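Local coordinates for protein putative transcriptional regulator (Clostridium difficile, PDB 3QI7) that is of unknown function but has a periplasmic-binding-protein-like fold, consistent with a lipoprotein that binds a small ligand such as a sugar, at residues R143-M154 against I250-S258. Sequence-based numbering, arbitrary orientation.
Sequences RGKVLAERSKEM and IVAEQSNPS
Glu-253 reaches from the loop toward helix 140-153, where Arg-143 and Leu-147 meet it. Its CB and CG both lie against Leu-147 CD1, each at 3.7 Å. Beyond CG the chain is extended (chi2 -177°), which carries the carboxylate to Arg-143, with OE2 near Arg-150. Arg-143 NE meets Glu-253 OE1 at 2.8 Å on the syn side, 25° out of the carboxylate plane; Arg-143 NH2, at 2.9 Å, comes from farther above the same face. Glu-253 OE2 accepts from a water at 2.6 Å, and that water accepts from Arg-150 NH1. That NH1 also donates to the carbonyl of Leu-366. The helix and the loop belong to one of the two lobes of the periplasmic-binding-protein-like fold, the one built on the three-stranded parallel sheet 191-196, 159-164, 228-231, and Phe-230 of that sheet touches Arg-143 and Leu-147. Arg-143 also grips Ser-255 O end-on. Arg-143 NH1 gives Ser-255 O the straighter bond, 2.8 Å at 155°; NH2 shares that oxygen. Pro-257 CD lies over one face of the guanidinium. The bonds to Glu-253 OE1 and Ser-255 O all lie near the guanidinium plane and fix its rotation. Farther along the helix, Ala-252 CB packs between Ser-151 OG and the selenium of Met-154, a selenomethionine, whose CE meets Ile-250 CG2 at 4.0 Å.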
# COMPACT_ATOMS: atom_id res chain seq x y z
N ARG A 143 4.08 8.86 -6.53
CA ARG A 143 4.02 7.52 -7.17
C ARG A 143 4.21 7.61 -8.68
O ARG A 143 4.95 6.82 -9.27
CB ARG A 143 2.70 6.82 -6.83
CG ARG A 143 2.38 5.57 -7.64
CD ARG A 143 3.06 4.34 -7.05
NE ARG A 143 3.02 3.21 -7.99
CZ ARG A 143 1.95 2.47 -8.26
NH1 ARG A 143 0.79 2.71 -7.65
NH2 ARG A 143 2.04 1.46 -9.13
N GLY A 144 3.52 8.57 -9.30
CA GLY A 144 3.63 8.77 -10.75
C GLY A 144 5.05 9.07 -11.20
O GLY A 144 5.54 8.49 -12.18
N LYS A 145 5.69 9.99 -10.50
CA LYS A 145 7.03 10.41 -10.81
C LYS A 145 7.97 9.21 -10.75
O LYS A 145 8.74 8.98 -11.68
CB LYS A 145 7.47 11.49 -9.83
CG LYS A 145 8.91 12.03 -10.00
CD LYS A 145 9.23 13.18 -8.97
CE LYS A 145 10.65 13.73 -9.13
NZ LYS A 145 11.62 12.74 -8.65
N VAL A 146 7.85 8.42 -9.69
CA VAL A 146 8.79 7.32 -9.44
C VAL A 146 8.55 6.17 -10.42
O VAL A 146 9.50 5.55 -10.91
CB VAL A 146 8.72 6.84 -7.95
CG1 VAL A 146 9.54 5.54 -7.74
CG2 VAL A 146 9.17 7.99 -6.95
N LEU A 147 7.30 5.92 -10.74
CA LEU A 147 6.96 4.88 -11.74
C LEU A 147 7.52 5.25 -13.14
O LEU A 147 8.03 4.40 -13.87
CB LEU A 147 5.46 4.69 -11.78
CG LEU A 147 4.87 3.79 -12.88
CD1 LEU A 147 5.44 2.37 -12.84
CD2 LEU A 147 3.32 3.81 -12.73
N ALA A 148 7.41 6.52 -13.52
CA ALA A 148 8.01 7.00 -14.79
C ALA A 148 9.53 6.81 -14.78
O ALA A 148 10.12 6.29 -15.75
CB ALA A 148 7.64 8.50 -15.00
N GLU A 149 10.17 7.20 -13.69
CA GLU A 149 11.64 7.07 -13.58
C GLU A 149 12.08 5.60 -13.62
O GLU A 149 12.98 5.24 -14.39
CB GLU A 149 12.16 7.76 -12.32
CG GLU A 149 11.94 9.27 -12.36
CD GLU A 149 12.37 9.94 -11.07
OE1 GLU A 149 12.83 9.22 -10.18
OE2 GLU A 149 12.23 11.18 -10.95
N ARG A 150 11.39 4.75 -12.85
CA ARG A 150 11.78 3.34 -12.77
C ARG A 150 11.56 2.63 -14.09
O ARG A 150 12.35 1.75 -14.46
CB ARG A 150 11.06 2.62 -11.59
CG ARG A 150 11.65 3.01 -10.23
CD ARG A 150 10.94 2.38 -8.98
NE ARG A 150 11.50 2.98 -7.77
CZ ARG A 150 11.11 2.74 -6.52
NH1 ARG A 150 10.18 1.83 -6.24
NH2 ARG A 150 11.69 3.41 -5.54
N SER A 151 10.50 3.02 -14.82
CA SER A 151 10.30 2.61 -16.21
C SER A 151 11.49 2.97 -17.13
O SER A 151 12.01 2.11 -17.89
CB SER A 151 8.99 3.25 -16.77
OG SER A 151 7.85 2.75 -16.07
N LYS A 152 11.92 4.24 -17.06
CA LYS A 152 13.08 4.74 -17.82
C LYS A 152 14.33 3.90 -17.50
O LYS A 152 15.02 3.45 -18.41
CB LYS A 152 13.35 6.24 -17.51
CG LYS A 152 14.45 6.91 -18.39
CD LYS A 152 13.92 7.37 -19.73
CE LYS A 152 15.01 7.88 -20.65
NZ LYS A 152 14.39 8.73 -21.70
N GLU A 153 14.55 3.63 -16.22
CA GLU A 153 15.76 2.92 -15.75
C GLU A 153 15.80 1.49 -16.25
O GLU A 153 16.87 0.92 -16.47
CB GLU A 153 15.86 2.96 -14.24
CG GLU A 153 16.03 4.40 -13.75
CD GLU A 153 15.77 4.60 -12.26
OE1 GLU A 153 15.77 3.62 -11.51
OE2 GLU A 153 15.55 5.76 -11.82
N MSE A 154 14.63 0.93 -16.46
CA MSE A 154 14.51 -0.44 -17.00
C MSE A 154 14.63 -0.49 -18.51
O MSE A 154 14.50 -1.57 -19.09
CB MSE A 154 13.18 -1.04 -16.52
CG MSE A 154 13.18 -1.25 -15.03
SE MSE A 154 11.53 -1.89 -14.29
CE MSE A 154 11.73 -3.78 -14.75
N ILE A 250 8.10 -4.58 -20.87
CA ILE A 250 8.37 -4.23 -19.48
C ILE A 250 7.08 -3.91 -18.71
O ILE A 250 6.18 -3.24 -19.23
CB ILE A 250 9.32 -3.00 -19.37
CG1 ILE A 250 10.66 -3.28 -20.04
CG2 ILE A 250 9.56 -2.61 -17.95
CD1 ILE A 250 11.32 -2.00 -20.63
N VAL A 251 6.99 -4.42 -17.49
CA VAL A 251 5.94 -4.02 -16.54
C VAL A 251 6.61 -3.62 -15.23
O VAL A 251 6.80 -4.43 -14.30
CB VAL A 251 4.87 -5.13 -16.33
CG1 VAL A 251 3.72 -4.59 -15.49
CG2 VAL A 251 4.41 -5.67 -17.71
N ALA A 252 6.96 -2.34 -15.15
CA ALA A 252 7.74 -1.84 -14.01
C ALA A 252 6.96 -2.03 -12.70
O ALA A 252 7.55 -2.39 -11.67
CB ALA A 252 8.11 -0.38 -14.23
N GLU A 253 5.65 -1.79 -12.76
CA GLU A 253 4.74 -1.95 -11.61
C GLU A 253 3.29 -2.32 -11.97
O GLU A 253 2.71 -1.83 -12.94
CB GLU A 253 4.69 -0.62 -10.78
CG GLU A 253 6.03 -0.15 -10.26
CD GLU A 253 5.92 1.09 -9.39
OE1 GLU A 253 4.91 1.78 -9.50
OE2 GLU A 253 6.86 1.39 -8.61
N GLN A 254 2.66 -3.13 -11.12
CA GLN A 254 1.20 -3.28 -11.12
C GLN A 254 0.56 -1.94 -10.71
O GLN A 254 1.23 -1.08 -10.11
CB GLN A 254 0.78 -4.32 -10.09
CG GLN A 254 1.31 -5.76 -10.34
CD GLN A 254 1.59 -6.51 -9.05
OE1 GLN A 254 2.62 -6.28 -8.41
NE2 GLN A 254 0.66 -7.37 -8.65
N SER A 255 -0.73 -1.81 -10.98
CA SER A 255 -1.56 -0.72 -10.47
C SER A 255 -1.16 -0.37 -9.03
O SER A 255 -0.90 0.80 -8.71
CB SER A 255 -3.04 -1.10 -10.59
OG SER A 255 -3.37 -2.33 -9.96
N ASN A 256 -1.11 -1.39 -8.19
CA ASN A 256 -0.51 -1.30 -6.87
C ASN A 256 0.40 -2.50 -6.67
O ASN A 256 -0.09 -3.62 -6.69
CB ASN A 256 -1.59 -1.29 -5.80
CG ASN A 256 -2.31 0.03 -5.75
OD1 ASN A 256 -1.76 1.03 -5.31
ND2 ASN A 256 -3.52 0.05 -6.28
N PRO A 257 1.72 -2.28 -6.52
CA PRO A 257 2.64 -3.42 -6.38
C PRO A 257 2.27 -4.38 -5.24
O PRO A 257 2.02 -3.95 -4.12
CB PRO A 257 3.98 -2.76 -6.09
CG PRO A 257 3.88 -1.42 -6.81
CD PRO A 257 2.45 -1.00 -6.55
N SER A 258 2.20 -5.66 -5.59
CA SER A 258 1.84 -6.71 -4.65
C SER A 258 2.26 -8.09 -5.15
O SER A 258 1.81 -8.53 -6.19
CB SER A 258 0.33 -6.71 -4.41
OG SER A 258 0.00 -7.80 -3.58
O HOH W 1 8.87 -0.13 -8.06